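Local coordinates for avidin-related protein 4/5 (Gallus gallus, PDB 1Y55), which binds biotin, probably with high affinity, as a four-subunit protein of the avidin family, at residues A[12-17]-A[114-119]; A[46-51]-A[65-70]; A[97-102]-A[110-115]. The protein carries 1 engineered substitution. One frame throughout, in Å; residues are numbered along the deposited sequence.

Interaction 1 (A[12-17]-A[114-119]); sequences NNLGSI and GYNNFT. With BTN (biotin), chain C.
The amides of Asn12 and Asn116 lie stacked, their planes 8° apart, at the floor of the biotin pocket. This is the tight part of the contact. Asn12 ND2 donates to biotin O3 at 3.0 Å, and Asn116 OD1 accepts from biotin N1 at 2.8 Å. Ser16 OG gives O3 a second bond, and Tyr33 OH gives it a third. Asn12 CG sits between the backbone N and the carbonyl carbon (chi1 73°), which lays the amide beside Asn116. Asn12 CB rests over the face of the Phe118 ring, 3.7 Å from its centroid. Asn12 OD1 takes the N-H groups of Leu14 and Ser16 from opposite faces of its plane. The Leu14 bond makes an Asx turn; both bonds hold the amide with ND2 toward the ligand. Asn13 OD1 plays a similar part for Asn116. It accepts from Asn116 ND2 at 3.0 Å in a nearly straight bond (178°), and from Asn117 N on its other face.

The side toward solvent is looser. There Asn13 ND2 lies 3.9 Å from Tyr115 CE1, and one water joins that nitrogen to Tyr115 O. The bond from Asn13 N to Asn117 O is weak.

Each asparagine at the ureido group thus has its other amide atom held, Asn12 by N-H groups of its own loop and Asn116 by second-shell Asn13. O3 gathers several donors, which would probably polarise the ureido carbonyl.

Interaction 2 (A[46-51]-A[65-70]); sequences LSPLLG and TVHWNF. With BTN (biotin), chain C.
The Trp68 indole meets Ser47 OG obliquely, 3.7 Å from Trp68 CE3, and is covered on both faces. Biotin C9 lies 3.6 Å above one face, over the ring centre. Val66 CG1, anti to the backbone N (chi1 -176°), meets the opposite face nearer the rim. At the ring edge, Trp68 NE1 donates to Thr75 OG1. The Phe70 ring has Trp68 CB off-centre over one face, and its CZ reaches biotin C10 at 3.8 Å. The two rings meet the valeryl chain of the ligand from adjacent sides, Trp68 with a face and Phe70 obliquely.

The backbones form an antiparallel hairpin of the avidin barrel, between strands 47-53 and 61-67. Leu50 and Thr65 are a hydrogen-bonded pair, and Leu49 and Val66 a non-hydrogen-bonded one. His67 N then bonds to Pro48 O. Beyond it a side chain takes over: Ser47 OG accepts from Asn69 N at 2.9 Å (164°), and also bonds to Thr45 O. The Asn69 amide lies against Pro48 CD, with Asn69 OD1 3.3 Å from it. Water bridges Leu46 O to Asn69 ND2, and another joins Leu50 O to Thr65 OG1. On the outer side, the His67 ring stacks on His54 of the fourth subunit.

Interaction 3 (A[97-102]-A[110-115]); sequences LRSSVN and ATRVGY
Leu97 O is gripped by two donors. Arg112 N reaches it at 2.9 Å, and a water gives it a second bond at 2.8 Å. The same water accepts from Arg112 NE and is hydrogen-bonded to Ser99 OG. It thus ties the arginine side chain to the backbone and side chain of the facing segment. Leu97 N closes the hydrogen-bonded pair by donating to Arg112 O at 2.8 Å. Two residues on, Ser99 N donates to Ala110 O. Between them lies the non-hydrogen-bonded pair of Arg98 and Thr111.

The side chains of Leu97 and Arg112 run side by side and point the same way. Leu97 CD2 lies over one face of the Arg112 guanidinium, off-centre and 3.5 Å from NH2. The arginine chain bends at chi3 (-68°), which brings that face of the guanidinium to the leucine methyl. Its NH1 makes a salt bridge to Asp39.

Arg98 projects on the other face of the sheet with Thr111. Its CG is anti to the backbone N (chi1 174°), and a bend at chi2 carries the guanidinium beside Ala110. Ala110 CB sits over its centre, 3.3 Å from Arg98 CZ. Val101 CG1 touches the same methyl at 3.9 Å. Water lies in the guanidinium plane at its edge and bridges Arg98 NH1 to Thr111 OG1. Arg98 NH2 pairs with Asp107 in a salt bridge, and Arg98 NE makes a weak bond to Ser99 O. Thr78 of the fourth subunit packs on Arg98, and Trp108 of the third subunit on Leu97.

This is the antiparallel pairing of the last two strands of the avidin beta barrel, at the end where the loop between them leaves the sheet.

All three contacts belong to one closed antiparallel barrel. Interactions 1 and 2 both touch the bound biotin. Their centres are 15 Å apart and their nearest atoms about 6 Å apart, so the ligand bridges two parts of the wall that do not touch. Interaction 1 serves the ureido ring, and interaction 2 the thioether ring and valeryl chain. Interaction 3 shares Gly114 and Tyr115 with interaction 1 on strand 111-120, though their centres lie 18 Å apart. It meets interaction 2 where Leu97 CD1 packs 4.2 Å from Trp68 NE1. The Leu97 side chain is also about 4 Å from the same biotin, at nearest atoms.

Interaction 1 (A[12-17]-A[114-119])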
loop_
_atom_site.group_PDB
_atom_site.type_symbol
_atom_site.label_atom_id
_atom_site.label_comp_id
_atom_site.label_asym_id
_atom_site.label_seq_id
_atom_site.Cartn_x
_atom_site.Cartn_y
_atom_site.Cartn_z
ATOM N N ASN A 12 -1.683 10.115 -17.635
ATOM C CA ASN A 12 -1.532 10.327 -16.202
ATOM C C ASN A 12 -0.444 11.327 -15.874
ATOM O O ASN A 12 0.224 11.879 -16.754
ATOM C CB ASN A 12 -1.408 8.998 -15.412
ATOM C CG ASN A 12 -0.082 8.290 -15.581
ATOM O OD1 ASN A 12 0.946 8.893 -15.898
ATOM N ND2 ASN A 12 -0.109 6.974 -15.357
ATOM N N ASN A 13 -0.278 11.562 -14.577
ATOM C CA ASN A 13 0.635 12.581 -14.072
ATOM C C ASN A 13 2.113 12.291 -14.390
ATOM O O ASN A 13 2.920 13.211 -14.339
ATOM C CB ASN A 13 0.443 12.769 -12.571
ATOM C CG ASN A 13 0.600 11.469 -11.810
ATOM O OD1 ASN A 13 -0.250 10.584 -11.911
ATOM N ND2 ASN A 13 1.690 11.340 -11.073
ATOM N N LEU A 14 2.458 11.037 -14.698
ATOM C CA LEU A 14 3.805 10.667 -15.109
ATOM C C LEU A 14 3.992 10.766 -16.615
ATOM O O LEU A 14 5.100 10.559 -17.101
ATOM C CB LEU A 14 4.137 9.241 -14.650
ATOM C CG LEU A 14 4.032 8.964 -13.158
ATOM C CD1 LEU A 14 4.280 7.489 -12.850
ATOM C CD2 LEU A 14 4.964 9.842 -12.366
ATOM N N GLY A 15 2.922 11.045 -17.355
ATOM C CA GLY A 15 2.959 11.112 -18.801
ATOM C C GLY A 15 2.590 9.815 -19.506
ATOM O O GLY A 15 2.599 9.764 -20.728
ATOM N N SER A 16 2.288 8.745 -18.767
ATOM C CA SER A 16 1.871 7.500 -19.393
ATOM C C SER A 16 0.546 7.677 -20.103
ATOM O O SER A 16 -0.252 8.523 -19.717
ATOM C CB SER A 16 1.746 6.416 -18.339
ATOM O OG SER A 16 2.981 6.229 -17.687
ATOM N N ILE A 17 0.312 6.855 -21.119
ATOM C CA ILE A 17 -0.923 6.882 -21.896
ATOM C C ILE A 17 -1.583 5.523 -21.833
ATOM O O ILE A 17 -0.923 4.512 -21.970
ATOM C CB ILE A 17 -0.666 7.244 -23.367
ATOM C CG1 ILE A 17 -0.015 8.610 -23.462
ATOM C CG2 ILE A 17 -1.957 7.176 -24.183
ATOM C CD1 ILE A 17 0.389 8.961 -24.870
ATOM N N GLY A 114 1.951 2.944 -5.369
ATOM C CA GLY A 114 1.898 4.348 -5.727
ATOM C C GLY A 114 0.515 4.788 -6.161
ATOM O O GLY A 114 -0.469 4.063 -5.990
ATOM N N TYR A 115 0.470 5.994 -6.714
ATOM C CA TYR A 115 -0.771 6.618 -7.159
ATOM C C TYR A 115 -0.658 7.021 -8.608
ATOM O O TYR A 115 0.428 7.154 -9.153
ATOM C CB TYR A 115 -1.127 7.852 -6.319
ATOM C CG TYR A 115 -0.303 9.088 -6.544
ATOM C CD1 TYR A 115 -0.729 10.082 -7.425
ATOM C CD2 TYR A 115 0.880 9.303 -5.855
ATOM C CE1 TYR A 115 -0.007 11.247 -7.598
ATOM C CE2 TYR A 115 1.600 10.468 -6.017
ATOM C CZ TYR A 115 1.147 11.438 -6.873
ATOM O OH TYR A 115 1.885 12.589 -7.007
ATOM N N ASN A 116 -1.785 7.295 -9.246
ATOM C CA ASN A 116 -1.786 7.995 -10.514
ATOM C C ASN A 116 -3.128 8.666 -10.723
ATOM O O ASN A 116 -4.176 8.053 -10.534
ATOM C CB ASN A 116 -1.544 7.065 -11.721
ATOM C CG ASN A 116 -0.081 6.760 -12.000
ATOM O OD1 ASN A 116 0.296 5.590 -12.098
ATOM N ND2 ASN A 116 0.723 7.797 -12.219
ATOM N N ASN A 117 -3.084 9.903 -11.200
ATOM C CA ASN A 117 -4.266 10.642 -11.606
ATOM C C ASN A 117 -4.300 10.693 -13.115
ATOM O O ASN A 117 -3.299 11.040 -13.731
ATOM C CB ASN A 117 -4.182 12.044 -10.998
ATOM C CG ASN A 117 -4.038 11.993 -9.470
ATOM O OD1 ASN A 117 -4.776 11.289 -8.827
ATOM N ND2 ASN A 117 -3.077 12.715 -8.911
ATOM N N PHE A 118 -5.437 10.326 -13.710
ATOM C CA PHE A 118 -5.578 10.305 -15.165
ATOM C C PHE A 118 -6.644 11.312 -15.591
ATOM O O PHE A 118 -7.684 11.462 -14.944
ATOM C CB PHE A 118 -6.036 8.937 -15.711
ATOM C CG PHE A 118 -5.074 7.780 -15.496
ATOM C CD1 PHE A 118 -4.353 7.257 -16.564
ATOM C CD2 PHE A 118 -4.949 7.162 -14.263
ATOM C CE1 PHE A 118 -3.509 6.156 -16.404
ATOM C CE2 PHE A 118 -4.110 6.068 -14.099
ATOM C CZ PHE A 118 -3.396 5.559 -15.168
ATOM N N THR A 119 -6.387 11.949 -16.736
ATOM C CA THR A 119 -7.379 12.774 -17.410
ATOM C C THR A 119 -7.415 12.385 -18.883
ATOM O O THR A 119 -6.512 11.744 -19.399
ATOM C CB THR A 119 -7.068 14.272 -17.252
ATOM O OG1 THR A 119 -5.745 14.542 -17.717
ATOM C CG2 THR A 119 -7.123 14.717 -15.780
HETATM C C11 BTN C . 8.422 -2.407 -15.405
HETATM O O11 BTN C . 9.138 -1.368 -14.881
HETATM O O12 BTN C . 8.942 -3.585 -15.542
HETATM C C10 BTN C . 7.034 -2.238 -15.842
HETATM C C9 BTN C . 6.562 -0.808 -15.950
HETATM C C8 BTN C . 6.002 -0.281 -14.632
HETATM C C7 BTN C . 5.513 1.164 -14.774
HETATM C C2 BTN C . 4.764 1.686 -13.517
HETATM S S1 BTN C . 3.172 0.968 -13.235
HETATM C C6 BTN C . 2.904 2.182 -11.928
HETATM C C5 BTN C . 3.442 3.499 -12.484
HETATM N N1 BTN C . 2.465 4.230 -13.269
HETATM C C3 BTN C . 2.847 4.320 -14.532
HETATM O O3 BTN C . 2.133 4.931 -15.462
HETATM N N2 BTN C . 4.010 3.736 -14.741
HETATM C C4 BTN C . 4.556 3.205 -13.502
HETATM O O HOH W 1 2.490 8.821 -9.875
#

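Interaction 2 (A[46-51]-A[65-70])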
loop_
_atom_site.group_PDB
_atom_site.type_symbol
_atom_site.label_atom_id
_atom_site.label_comp_id
_atom_site.label_asym_id
_atom_site.label_seq_id
_atom_site.Cartn_x
_atom_site.Cartn_y
_atom_site.Cartn_z
ATOM N N LEU A 46 4.499 -1.179 -25.741
ATOM C CA LEU A 46 3.068 -1.147 -25.499
ATOM C C LEU A 46 2.622 -2.461 -24.880
ATOM O O LEU A 46 3.010 -3.531 -25.359
ATOM C CB LEU A 46 2.340 -0.917 -26.819
ATOM C CG LEU A 46 0.846 -0.583 -26.706
ATOM C CD1 LEU A 46 0.641 0.768 -26.013
ATOM C CD2 LEU A 46 0.201 -0.597 -28.075
ATOM N N SER A 47 1.798 -2.396 -23.840
ATOM C CA SER A 47 1.429 -3.579 -23.072
ATOM C C SER A 47 -0.080 -3.656 -22.890
ATOM O O SER A 47 -0.763 -2.640 -22.767
ATOM C CB SER A 47 2.129 -3.546 -21.725
ATOM O OG SER A 47 3.540 -3.655 -21.893
ATOM N N PRO A 48 -0.621 -4.867 -22.862
ATOM C CA PRO A 48 -2.073 -5.044 -22.721
ATOM C C PRO A 48 -2.565 -4.901 -21.291
ATOM O O PRO A 48 -1.855 -5.216 -20.337
ATOM C CB PRO A 48 -2.285 -6.469 -23.226
ATOM C CG PRO A 48 -1.033 -7.169 -22.821
ATOM C CD PRO A 48 0.062 -6.163 -23.044
ATOM N N LEU A 49 -3.817 -4.464 -21.187
ATOM C CA LEU A 49 -4.521 -4.402 -19.910
ATOM C C LEU A 49 -5.900 -5.041 -20.038
ATOM O O LEU A 49 -6.485 -5.113 -21.123
ATOM C CB LEU A 49 -4.626 -2.963 -19.376
ATOM C CG LEU A 49 -5.539 -1.993 -20.134
ATOM C CD1 LEU A 49 -6.986 -2.042 -19.638
ATOM C CD2 LEU A 49 -5.020 -0.572 -20.046
ATOM N N LEU A 50 -6.405 -5.518 -18.905
ATOM C CA LEU A 50 -7.712 -6.158 -18.809
ATOM C C LEU A 50 -8.291 -5.798 -17.459
ATOM O O LEU A 50 -7.604 -5.946 -16.456
ATOM C CB LEU A 50 -7.535 -7.657 -18.898
ATOM C CG LEU A 50 -8.726 -8.543 -19.124
ATOM C CD1 LEU A 50 -9.488 -8.143 -20.376
ATOM C CD2 LEU A 50 -8.221 -9.984 -19.256
ATOM N N GLY A 51 -9.540 -5.354 -17.412
ATOM C CA GLY A 51 -10.149 -4.953 -16.163
ATOM C C GLY A 51 -11.660 -5.002 -16.157
ATOM O O GLY A 51 -12.295 -5.453 -17.105
ATOM N N THR A 65 -5.528 -4.904 -14.680
ATOM C CA THR A 65 -4.203 -5.494 -14.657
ATOM C C THR A 65 -3.487 -5.139 -15.937
ATOM O O THR A 65 -4.062 -5.271 -17.024
ATOM C CB THR A 65 -4.342 -7.027 -14.575
ATOM O OG1 THR A 65 -5.000 -7.393 -13.358
ATOM C CG2 THR A 65 -2.980 -7.707 -14.557
ATOM N N VAL A 66 -2.230 -4.714 -15.817
ATOM C CA VAL A 66 -1.336 -4.529 -16.953
ATOM C C VAL A 66 -0.291 -5.630 -16.929
ATOM O O VAL A 66 0.483 -5.759 -15.985
ATOM C CB VAL A 66 -0.621 -3.161 -16.928
ATOM C CG1 VAL A 66 0.216 -2.997 -18.182
ATOM C CG2 VAL A 66 -1.625 -2.030 -16.813
ATOM N N HIS A 67 -0.278 -6.438 -17.990
ATOM C CA HIS A 67 0.761 -7.435 -18.210
ATOM C C HIS A 67 1.869 -6.768 -19.025
ATOM O O HIS A 67 1.737 -6.570 -20.233
ATOM C CB HIS A 67 0.186 -8.671 -18.935
ATOM C CG HIS A 67 1.219 -9.552 -19.572
ATOM N ND1 HIS A 67 1.614 -10.806 -19.141
ATOM C CD2 HIS A 67 1.957 -9.299 -20.674
ATOM C CE1 HIS A 67 2.529 -11.284 -19.978
ATOM N NE2 HIS A 67 2.763 -10.379 -20.909
ATOM N N TRP A 68 2.968 -6.398 -18.379
ATOM C CA TRP A 68 4.044 -5.721 -19.088
ATOM C C TRP A 68 4.658 -6.696 -20.099
ATOM O O TRP A 68 5.026 -7.815 -19.747
ATOM C CB TRP A 68 5.090 -5.201 -18.102
ATOM C CG TRP A 68 4.472 -4.248 -17.127
ATOM C CD1 TRP A 68 4.227 -4.489 -15.807
ATOM C CD2 TRP A 68 3.897 -2.954 -17.408
ATOM N NE1 TRP A 68 3.578 -3.421 -15.240
ATOM C CE2 TRP A 68 3.361 -2.468 -16.202
ATOM C CE3 TRP A 68 3.798 -2.147 -18.555
ATOM C CZ2 TRP A 68 2.749 -1.226 -16.106
ATOM C CZ3 TRP A 68 3.196 -0.912 -18.458
ATOM C CH2 TRP A 68 2.683 -0.462 -17.249
ATOM N N ASN A 69 4.782 -6.258 -21.349
ATOM C CA ASN A 69 5.281 -7.125 -22.406
ATOM C C ASN A 69 6.794 -7.142 -22.510
ATOM O O ASN A 69 7.341 -7.807 -23.380
ATOM C CB ASN A 69 4.679 -6.737 -23.754
ATOM C CG ASN A 69 3.327 -7.379 -23.999
ATOM O OD1 ASN A 69 2.776 -8.111 -23.167
ATOM N ND2 ASN A 69 2.774 -7.088 -25.171
ATOM N N PHE A 70 7.467 -6.409 -21.639
ATOM C CA PHE A 70 8.918 -6.235 -21.691
ATOM C C PHE A 70 9.605 -6.550 -20.371
ATOM O O PHE A 70 10.806 -6.329 -20.247
ATOM C CB PHE A 70 9.252 -4.807 -22.139
ATOM C CG PHE A 70 8.656 -3.752 -21.249
ATOM C CD1 PHE A 70 7.377 -3.277 -21.469
ATOM C CD2 PHE A 70 9.367 -3.251 -20.173
ATOM C CE1 PHE A 70 6.824 -2.299 -20.648
ATOM C CE2 PHE A 70 8.815 -2.281 -19.344
ATOM C CZ PHE A 70 7.541 -1.805 -19.578
HETATM C C11 BTN C . 8.422 -2.407 -15.405
HETATM O O11 BTN C . 9.138 -1.368 -14.881
HETATM O O12 BTN C . 8.942 -3.585 -15.542
HETATM C C10 BTN C . 7.034 -2.238 -15.842
HETATM C C9 BTN C . 6.562 -0.808 -15.950
HETATM C C8 BTN C . 6.002 -0.281 -14.632
HETATM C C7 BTN C . 5.513 1.164 -14.774
HETATM C C2 BTN C . 4.764 1.686 -13.517
HETATM S S1 BTN C . 3.172 0.968 -13.235
HETATM C C6 BTN C . 2.904 2.182 -11.928
HETATM C C5 BTN C . 3.442 3.499 -12.484
HETATM N N1 BTN C . 2.465 4.230 -13.269
HETATM C C3 BTN C . 2.847 4.320 -14.532
HETATM O O3 BTN C . 2.133 4.931 -15.462
HETATM N N2 BTN C . 4.010 3.736 -14.741
HETATM C C4 BTN C . 4.556 3.205 -13.502
HETATM O O HOH W 2 4.166 -5.188 -27.086
HETATM O O HOH W 3 -7.737 -7.321 -14.073
#

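Interaction 3 (A[97-102]-A[110-115])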
loop_
_atom_site.group_PDB
_atom_site.type_symbol
_atom_site.label_atom_id
_atom_site.label_comp_id
_atom_site.label_asym_id
_atom_site.label_seq_id
_atom_site.Cartn_x
_atom_site.Cartn_y
_atom_site.Cartn_z
ATOM N N LEU A 97 2.709 -2.676 -8.041
ATOM C CA LEU A 97 3.617 -3.169 -9.070
ATOM C C LEU A 97 4.362 -4.362 -8.470
ATOM O O LEU A 97 5.153 -4.201 -7.532
ATOM C CB LEU A 97 4.574 -2.061 -9.496
ATOM C CG LEU A 97 5.811 -2.428 -10.315
ATOM C CD1 LEU A 97 5.525 -3.217 -11.568
ATOM C CD2 LEU A 97 6.549 -1.157 -10.688
ATOM N N ARG A 98 4.063 -5.547 -8.994
ATOM C CA ARG A 98 4.663 -6.794 -8.538
ATOM C C ARG A 98 5.831 -7.173 -9.442
ATOM O O ARG A 98 5.658 -7.366 -10.651
ATOM C CB ARG A 98 3.619 -7.904 -8.581
ATOM C CG ARG A 98 4.191 -9.283 -8.250
ATOM C CD ARG A 98 4.615 -9.422 -6.824
ATOM N NE ARG A 98 5.494 -10.569 -6.614
ATOM C CZ ARG A 98 5.600 -11.228 -5.461
ATOM N NH1 ARG A 98 4.768 -11.005 -4.456
ATOM N NH2 ARG A 98 6.534 -12.149 -5.328
ATOM N N SER A 99 7.011 -7.280 -8.843
ATOM C CA SER A 99 8.173 -7.824 -9.514
ATOM C C SER A 99 8.258 -9.333 -9.308
ATOM O O SER A 99 7.777 -9.894 -8.328
ATOM C CB SER A 99 9.449 -7.195 -8.942
ATOM O OG SER A 99 9.506 -5.798 -9.147
ATOM N N SER A 100 8.933 -9.981 -10.238
ATOM C CA SER A 100 9.265 -11.387 -10.117
ATOM C C SER A 100 10.518 -11.553 -9.276
ATOM O O SER A 100 11.540 -10.943 -9.562
ATOM C CB SER A 100 9.535 -11.966 -11.505
ATOM O OG SER A 100 9.970 -13.299 -11.413
ATOM N N VAL A 101 10.446 -12.363 -8.235
ATOM C CA VAL A 101 11.628 -12.723 -7.466
ATOM C C VAL A 101 11.898 -14.220 -7.595
ATOM O O VAL A 101 11.056 -14.996 -8.041
ATOM C CB VAL A 101 11.517 -12.276 -5.988
ATOM C CG1 VAL A 101 11.434 -10.753 -5.887
ATOM C CG2 VAL A 101 10.354 -12.920 -5.282
ATOM N N ASN A 102 13.104 -14.611 -7.203
ATOM C CA ASN A 102 13.639 -15.939 -7.490
ATOM C C ASN A 102 12.937 -17.049 -6.736
ATOM O O ASN A 102 12.769 -18.163 -7.249
ATOM C CB ASN A 102 15.143 -15.989 -7.163
ATOM C CG ASN A 102 15.982 -15.185 -8.147
ATOM O OD1 ASN A 102 15.519 -14.820 -9.231
ATOM N ND2 ASN A 102 17.228 -14.903 -7.771
ATOM N N ALA A 110 8.976 -7.624 -3.104
ATOM C CA ALA A 110 8.494 -7.709 -4.475
ATOM C C ALA A 110 7.388 -6.739 -4.879
ATOM O O ALA A 110 6.996 -6.758 -6.046
ATOM C CB ALA A 110 8.058 -9.138 -4.781
ATOM N N THR A 111 6.853 -5.932 -3.960
ATOM C CA THR A 111 5.669 -5.128 -4.272
ATOM C C THR A 111 5.883 -3.647 -3.985
ATOM O O THR A 111 6.098 -3.245 -2.842
ATOM C CB THR A 111 4.445 -5.636 -3.499
ATOM O OG1 THR A 111 4.271 -7.036 -3.755
ATOM C CG2 THR A 111 3.187 -4.949 -3.984
ATOM N N ARG A 112 5.801 -2.838 -5.041
ATOM C CA ARG A 112 5.832 -1.381 -4.943
ATOM C C ARG A 112 4.394 -0.839 -5.016
ATOM O O ARG A 112 3.502 -1.483 -5.588
ATOM C CB ARG A 112 6.704 -0.778 -6.045
ATOM C CG ARG A 112 8.191 -0.910 -5.719
ATOM C CD ARG A 112 9.141 -0.590 -6.841
ATOM N NE ARG A 112 9.059 -1.584 -7.903
ATOM C CZ ARG A 112 9.805 -1.567 -9.005
ATOM N NH1 ARG A 112 10.683 -0.595 -9.226
ATOM N NH2 ARG A 112 9.641 -2.519 -9.913
ATOM N N VAL A 113 4.191 0.323 -4.419
ATOM C CA VAL A 113 2.891 0.959 -4.354
ATOM C C VAL A 113 3.014 2.417 -4.792
ATOM O O VAL A 113 4.027 3.067 -4.561
ATOM C CB VAL A 113 2.281 0.837 -2.919
ATOM C CG1 VAL A 113 3.144 1.517 -1.862
ATOM C CG2 VAL A 113 0.847 1.342 -2.855
ATOM N N GLY A 114 1.951 2.944 -5.369
ATOM C CA GLY A 114 1.898 4.348 -5.727
ATOM C C GLY A 114 0.515 4.788 -6.161
ATOM O O GLY A 114 -0.469 4.063 -5.990
ATOM N N TYR A 115 0.470 5.994 -6.714
ATOM C CA TYR A 115 -0.771 6.618 -7.159
ATOM C C TYR A 115 -0.658 7.021 -8.608
ATOM O O TYR A 115 0.428 7.154 -9.153
ATOM C CB TYR A 115 -1.127 7.852 -6.319
ATOM C CG TYR A 115 -0.303 9.088 -6.544
ATOM C CD1 TYR A 115 -0.729 10.082 -7.425
ATOM C CD2 TYR A 115 0.880 9.303 -5.855
ATOM C CE1 TYR A 115 -0.007 11.247 -7.598
ATOM C CE2 TYR A 115 1.600 10.468 -6.017
ATOM C CZ TYR A 115 1.147 11.438 -6.873
ATOM O OH TYR A 115 1.885 12.589 -7.007
HETATM O O HOH W 4 7.951 -4.197 -7.680
HETATM O O HOH W 5 2.488 -9.140 -4.096
#